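PDB 3SFT: protein-glutamate methylesterase/protein-glutamine glutaminase from Thermotoga maritima, which probably demethylates specific methylglutamate residues of chemoreceptors and deamidates specific glutamines, modulating chemotaxis, and is represented here by its C-terminal catalytic domain. Local coordinates for residues A[16-21]-A[160-164]; A[116-121]-A[145-149]. One frame throughout, in Å; residues are numbered along the deposited sequence.

Contact 1: residues A[16-21]-A[160-164]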
loop_
_atom_site.group_PDB
_atom_site.type_symbol
_atom_site.label_atom_id
_atom_site.label_comp_id
_atom_site.label_asym_id
_atom_site.label_seq_id
_atom_site.Cartn_x
_atom_site.Cartn_y
_atom_site.Cartn_z
ATOM N N THR A 16 -3.379 6.810 10.807
ATOM C CA THR A 16 -3.246 6.754 12.262
ATOM C C THR A 16 -2.950 5.330 12.737
ATOM O O THR A 16 -3.694 4.397 12.439
ATOM C CB THR A 16 -4.522 7.277 12.950
ATOM O OG1 THR A 16 -4.880 8.544 12.386
ATOM C CG2 THR A 16 -4.292 7.449 14.437
ATOM N N GLY A 17 -1.849 5.171 13.465
ATOM C CA GLY A 17 -1.464 3.851 13.944
ATOM C C GLY A 17 -0.878 2.976 12.843
ATOM O O GLY A 17 -0.598 1.790 13.065
ATOM N N GLY A 18 -0.666 3.568 11.666
ATOM C CA GLY A 18 -0.114 2.837 10.534
ATOM C C GLY A 18 1.148 2.053 10.849
ATOM O O GLY A 18 1.188 0.842 10.627
ATOM N N PRO A 19 2.204 2.716 11.359
ATOM C CA PRO A 19 3.473 2.063 11.704
ATOM C C PRO A 19 3.324 0.871 12.654
ATOM O O PRO A 19 4.010 -0.139 12.499
ATOM C CB PRO A 19 4.267 3.201 12.334
ATOM C CG PRO A 19 3.817 4.383 11.517
ATOM C CD PRO A 19 2.326 4.182 11.469
ATOM N N ARG A 20 2.424 0.990 13.629
ATOM C CA ARG A 20 2.184 -0.081 14.587
ATOM C C ARG A 20 1.643 -1.343 13.893
ATOM O O ARG A 20 2.048 -2.458 14.221
ATOM C CB ARG A 20 1.206 0.382 15.675
ATOM C CG ARG A 20 1.117 -0.577 16.857
ATOM C CD ARG A 20 0.080 -0.151 17.886
ATOM N NE ARG A 20 -1.281 -0.396 17.419
ATOM C CZ ARG A 20 -2.219 -1.038 18.109
ATOM N NH1 ARG A 20 -1.966 -1.518 19.318
ATOM N NH2 ARG A 20 -3.426 -1.193 17.586
ATOM N N SER A 21 0.723 -1.172 12.947
ATOM C CA SER A 21 0.165 -2.323 12.238
ATOM C C SER A 21 1.134 -2.882 11.207
ATOM O O SER A 21 1.191 -4.095 10.999
ATOM C CB SER A 21 -1.165 -1.975 11.585
ATOM O OG SER A 21 -2.155 -1.826 12.581
ATOM N N THR A 160 -6.927 -4.867 15.511
ATOM C CA THR A 160 -5.588 -4.297 15.517
ATOM C C THR A 160 -5.466 -2.827 15.108
ATOM O O THR A 160 -4.367 -2.279 15.104
ATOM C CB THR A 160 -4.633 -5.161 14.671
ATOM O OG1 THR A 160 -5.177 -5.338 13.358
ATOM C CG2 THR A 160 -4.449 -6.532 15.319
ATOM N N CYS A 161 -6.589 -2.187 14.792
ATOM C CA CYS A 161 -6.578 -0.782 14.390
ATOM C C CYS A 161 -6.560 0.186 15.560
ATOM O O CYS A 161 -7.162 -0.067 16.605
ATOM C CB CYS A 161 -7.820 -0.438 13.554
ATOM S SG CYS A 161 -7.930 -1.158 11.913
ATOM N N VAL A 162 -5.879 1.309 15.369
ATOM C CA VAL A 162 -5.872 2.358 16.372
ATOM C C VAL A 162 -7.148 3.147 16.049
ATOM O O VAL A 162 -7.929 3.482 16.942
ATOM C CB VAL A 162 -4.617 3.245 16.271
ATOM C CG1 VAL A 162 -4.721 4.410 17.243
ATOM C CG2 VAL A 162 -3.380 2.415 16.603
ATOM N N VAL A 163 -7.383 3.355 14.752
ATOM C CA VAL A 163 -8.570 4.049 14.253
ATOM C C VAL A 163 -9.184 3.211 13.125
ATOM O O VAL A 163 -8.575 3.011 12.075
ATOM C CB VAL A 163 -8.254 5.473 13.726
ATOM C CG1 VAL A 163 -9.501 6.089 13.128
ATOM C CG2 VAL A 163 -7.760 6.367 14.860
ATOM N N PHE A 164 -10.393 2.716 13.358
ATOM C CA PHE A 164 -11.094 1.887 12.387
ATOM C C PHE A 164 -11.922 2.766 11.460
ATOM O O PHE A 164 -13.146 2.689 11.458
ATOM C CB PHE A 164 -12.002 0.902 13.133
ATOM C CG PHE A 164 -12.585 -0.184 12.267
ATOM C CD1 PHE A 164 -11.769 -0.961 11.452
ATOM C CD2 PHE A 164 -13.949 -0.465 12.314
ATOM C CE1 PHE A 164 -12.300 -2.003 10.706
ATOM C CE2 PHE A 164 -14.488 -1.510 11.568
ATOM C CZ PHE A 164 -13.659 -2.280 10.763
HETATM O O HOH W 1 -5.900 -2.118 18.600
#

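Contact 2: residues A[116-121]-A[145-149]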
loop_
_atom_site.group_PDB
_atom_site.type_symbol
_atom_site.label_atom_id
_atom_site.label_comp_id
_atom_site.label_asym_id
_atom_site.label_seq_id
_atom_site.Cartn_x
_atom_site.Cartn_y
_atom_site.Cartn_z
ATOM N N LEU A 116 -3.165 3.527 -5.991
ATOM C CA LEU A 116 -4.011 2.391 -6.339
ATOM C C LEU A 116 -4.632 2.553 -7.718
ATOM O O LEU A 116 -4.781 1.582 -8.453
ATOM C CB LEU A 116 -5.094 2.189 -5.281
ATOM C CG LEU A 116 -4.608 1.539 -3.982
ATOM C CD1 LEU A 116 -5.592 1.772 -2.852
ATOM C CD2 LEU A 116 -4.416 0.062 -4.218
ATOM N N ASP A 117 -4.995 3.786 -8.063
ATOM C CA ASP A 117 -5.573 4.077 -9.369
ATOM C C ASP A 117 -4.568 3.654 -10.439
ATOM O O ASP A 117 -4.908 2.933 -11.379
ATOM C CB ASP A 117 -5.871 5.578 -9.491
ATOM C CG ASP A 117 -6.352 5.977 -10.883
ATOM O OD1 ASP A 117 -7.152 5.229 -11.487
ATOM O OD2 ASP A 117 -5.933 7.052 -11.372
ATOM N N LYS A 118 -3.321 4.089 -10.271
ATOM C CA LYS A 118 -2.270 3.750 -11.211
ATOM C C LYS A 118 -1.937 2.263 -11.199
ATOM O O LYS A 118 -1.899 1.640 -12.257
ATOM C CB LYS A 118 -1.016 4.591 -10.946
ATOM C CG LYS A 118 -1.217 6.077 -11.185
ATOM C CD LYS A 118 -1.820 6.321 -12.565
ATOM C CE LYS A 118 -2.074 7.800 -12.814
ATOM N NZ LYS A 118 -2.983 8.384 -11.797
ATOM N N ALA A 119 -1.747 1.683 -10.010
ATOM C CA ALA A 119 -1.411 0.259 -9.893
ATOM C C ALA A 119 -2.463 -0.660 -10.504
ATOM O O ALA A 119 -2.133 -1.578 -11.247
ATOM C CB ALA A 119 -1.165 -0.125 -8.440
ATOM N N ALA A 120 -3.730 -0.395 -10.197
ATOM C CA ALA A 120 -4.837 -1.195 -10.703
ATOM C C ALA A 120 -4.909 -1.210 -12.226
ATOM O O ALA A 120 -5.134 -2.253 -12.836
ATOM C CB ALA A 120 -6.145 -0.693 -10.126
ATOM N N GLU A 121 -4.714 -0.047 -12.835
ATOM C CA GLU A 121 -4.764 0.077 -14.285
ATOM C C GLU A 121 -3.657 -0.738 -14.965
ATOM O O GLU A 121 -3.850 -1.260 -16.066
ATOM C CB GLU A 121 -4.659 1.549 -14.667
ATOM C CG GLU A 121 -5.382 1.918 -15.949
ATOM C CD GLU A 121 -5.591 3.425 -16.087
ATOM O OE1 GLU A 121 -5.860 4.095 -15.061
ATOM O OE2 GLU A 121 -5.492 3.939 -17.224
ATOM N N LYS A 145 -11.449 0.950 -7.689
ATOM C CA LYS A 145 -10.682 0.715 -8.912
ATOM C C LYS A 145 -10.099 -0.695 -8.960
ATOM O O LYS A 145 -10.174 -1.368 -9.986
ATOM C CB LYS A 145 -9.553 1.744 -9.052
ATOM C CG LYS A 145 -9.855 2.891 -10.021
ATOM C CD LYS A 145 -10.848 3.906 -9.450
ATOM C CE LYS A 145 -10.261 4.721 -8.298
ATOM N NZ LYS A 145 -9.381 5.852 -8.731
ATOM N N VAL A 146 -9.526 -1.130 -7.840
ATOM C CA VAL A 146 -8.934 -2.456 -7.731
ATOM C C VAL A 146 -9.975 -3.518 -8.047
ATOM O O VAL A 146 -9.726 -4.409 -8.860
ATOM C CB VAL A 146 -8.326 -2.694 -6.321
ATOM C CG1 VAL A 146 -7.902 -4.152 -6.155
ATOM C CG2 VAL A 146 -7.121 -1.785 -6.115
ATOM N N LYS A 147 -11.148 -3.409 -7.430
ATOM C CA LYS A 147 -12.209 -4.374 -7.675
ATOM C C LYS A 147 -12.729 -4.288 -9.108
ATOM O O LYS A 147 -13.022 -5.309 -9.723
ATOM C CB LYS A 147 -13.361 -4.203 -6.674
ATOM C CG LYS A 147 -12.995 -4.501 -5.219
ATOM C CD LYS A 147 -12.273 -5.844 -5.052
ATOM C CE LYS A 147 -13.066 -6.993 -5.653
ATOM N NZ LYS A 147 -12.351 -8.281 -5.452
ATOM N N PHE A 148 -12.827 -3.069 -9.636
ATOM C CA PHE A 148 -13.292 -2.848 -11.009
ATOM C C PHE A 148 -12.413 -3.629 -12.000
ATOM O O PHE A 148 -12.901 -4.107 -13.025
ATOM C CB PHE A 148 -13.272 -1.349 -11.345
ATOM C CG PHE A 148 -13.783 -1.022 -12.727
ATOM C CD1 PHE A 148 -15.149 -0.896 -12.968
ATOM C CD2 PHE A 148 -12.896 -0.843 -13.792
ATOM C CE1 PHE A 148 -15.629 -0.600 -14.250
ATOM C CE2 PHE A 148 -13.362 -0.547 -15.075
ATOM C CZ PHE A 148 -14.733 -0.425 -15.306
ATOM N N TYR A 149 -11.131 -3.779 -11.671
ATOM C CA TYR A 149 -10.192 -4.501 -12.524
ATOM C C TYR A 149 -9.969 -5.962 -12.116
ATOM O O TYR A 149 -9.034 -6.609 -12.589
ATOM C CB TYR A 149 -8.857 -3.759 -12.597
ATOM C CG TYR A 149 -8.901 -2.542 -13.491
ATOM C CD1 TYR A 149 -9.119 -2.674 -14.863
ATOM C CD2 TYR A 149 -8.741 -1.259 -12.970
ATOM C CE1 TYR A 149 -9.178 -1.564 -15.694
ATOM C CE2 TYR A 149 -8.800 -0.137 -13.794
ATOM C CZ TYR A 149 -9.017 -0.300 -15.156
ATOM O OH TYR A 149 -9.076 0.802 -15.980
#

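Contact 1: residues A[16-21]-A[160-164]
Val-162, Thr-16 and Arg-20 carry most of this contact, where the start of helix 18-22 meets the loop between strand 152-156 and helix 166-172. Both segments follow parallel strands of the alpha/beta sheet, 9-14 and 152-156. Val-162 has the largest share: its CG2 sits in the corner between Gly-17 CA, 3.6 Å away, and Arg-20 NE, also at 3.6 Å. Gly-17, the N-cap residue, is suited to this place twice over: its phi is positive, and a CB here would run into Val-162 CG2. Thr-16 adds an apolar patch, its CG2 3.7 Å from Val-163 CG2 and 4.2 Å from Val-162 CG1. Threonine suits such an edge, offering a methyl to the valines.

Arg-20 has the reach to span the gap. Its NH2 makes a weak hydrogen bond of 2.9 Å to Thr-160 O, and the same NH2 donates to a water at 2.8 Å that donates to Cys-161 O at 3.1 Å. Deeper in, the hydroxyls of Ser-21 and Thr-160 both hydrogen-bond to Glu-156, tying the segments together indirectly. Thr-133 OG1 joins them again, bonding to Thr-16 O and to the backbone nitrogens of Val-162 and Val-163.

The Thr-16 side chain is about 4 Å from that of Ser-15 and about 7 Å from that of His-42, both predicted active-site residues, so the contact borders the probable catalytic centre. The chemistry implies a join held by van der Waals contacts of Val-162 and Thr-16, one weak direct hydrogen bond supplemented by a water bridge, and the shared partners Glu-156 and Thr-133.

Contact 2: residues A[116-121]-A[145-149]
Two neighbouring helices of a modified doubly wound alpha/beta fold pack here on the same face of the parallel sheet: helix 112-123 and the C-terminal end of helix 140-148. The backbones come close at Ala-120 and Val-146, whose CA atoms are 5.2 Å apart, and the small alanine makes this possible. Its methyl is a low bump that enters the hollow bounded by the backbone of Lys-145 and Val-146 and the ring of Tyr-149, with Ala-120 CB 4.1 Å from Lys-145 O, 4.1 Å from Val-146 CA and 3.9 Å from Tyr-149 CD2.

Toward the sheet, Leu-116 and Val-146 close the space below: Leu-116 CD2 meets Val-146 CG2 at 3.8 Å, and both side chains rest on Ala-129 of strand 127-131. Branched apolar residues suit this buried layer, where their methyls can fill the angle between helices and sheet.

Tyr-149, just past the helix end, is the large outer bump. One face of its flat ring lies against Glu-121 CA, while its hydroxyl stays near the more exposed margin, its OH 3.9 Å from Glu-121 CG. At the other end of the contact the long, flexible Lys-145 reaches across to Asp-117. That carboxylate serves two lysines: OD2 pairs with Lys-118 NZ at 3.3 Å within its own helix, and OD1 forms a salt bridge with Lys-145 NZ at 3.6 Å.

Along the chain the order is 16-21, 116-121, 145-149, 160-164, so contact 2 falls wholly between the two halves of contact 1. Their centres are 24 Å apart, on opposite sides of the chain's centre, and their nearest atoms are about 15 Å apart. What they share is the seven-stranded parallel sheet of the catalytic domain: contact 1 joins segments that follow strands 9-14 and 152-156, while the helices of contact 2 come before and after strand 127-131, which lies between those two. Contact 1 borders the predicted active-site residue Ser-15; contact 2 joins two neighbouring helices over strand 127-131, the Leu-116 side chain about 7 Å from that of Asp-138, also predicted as active-site.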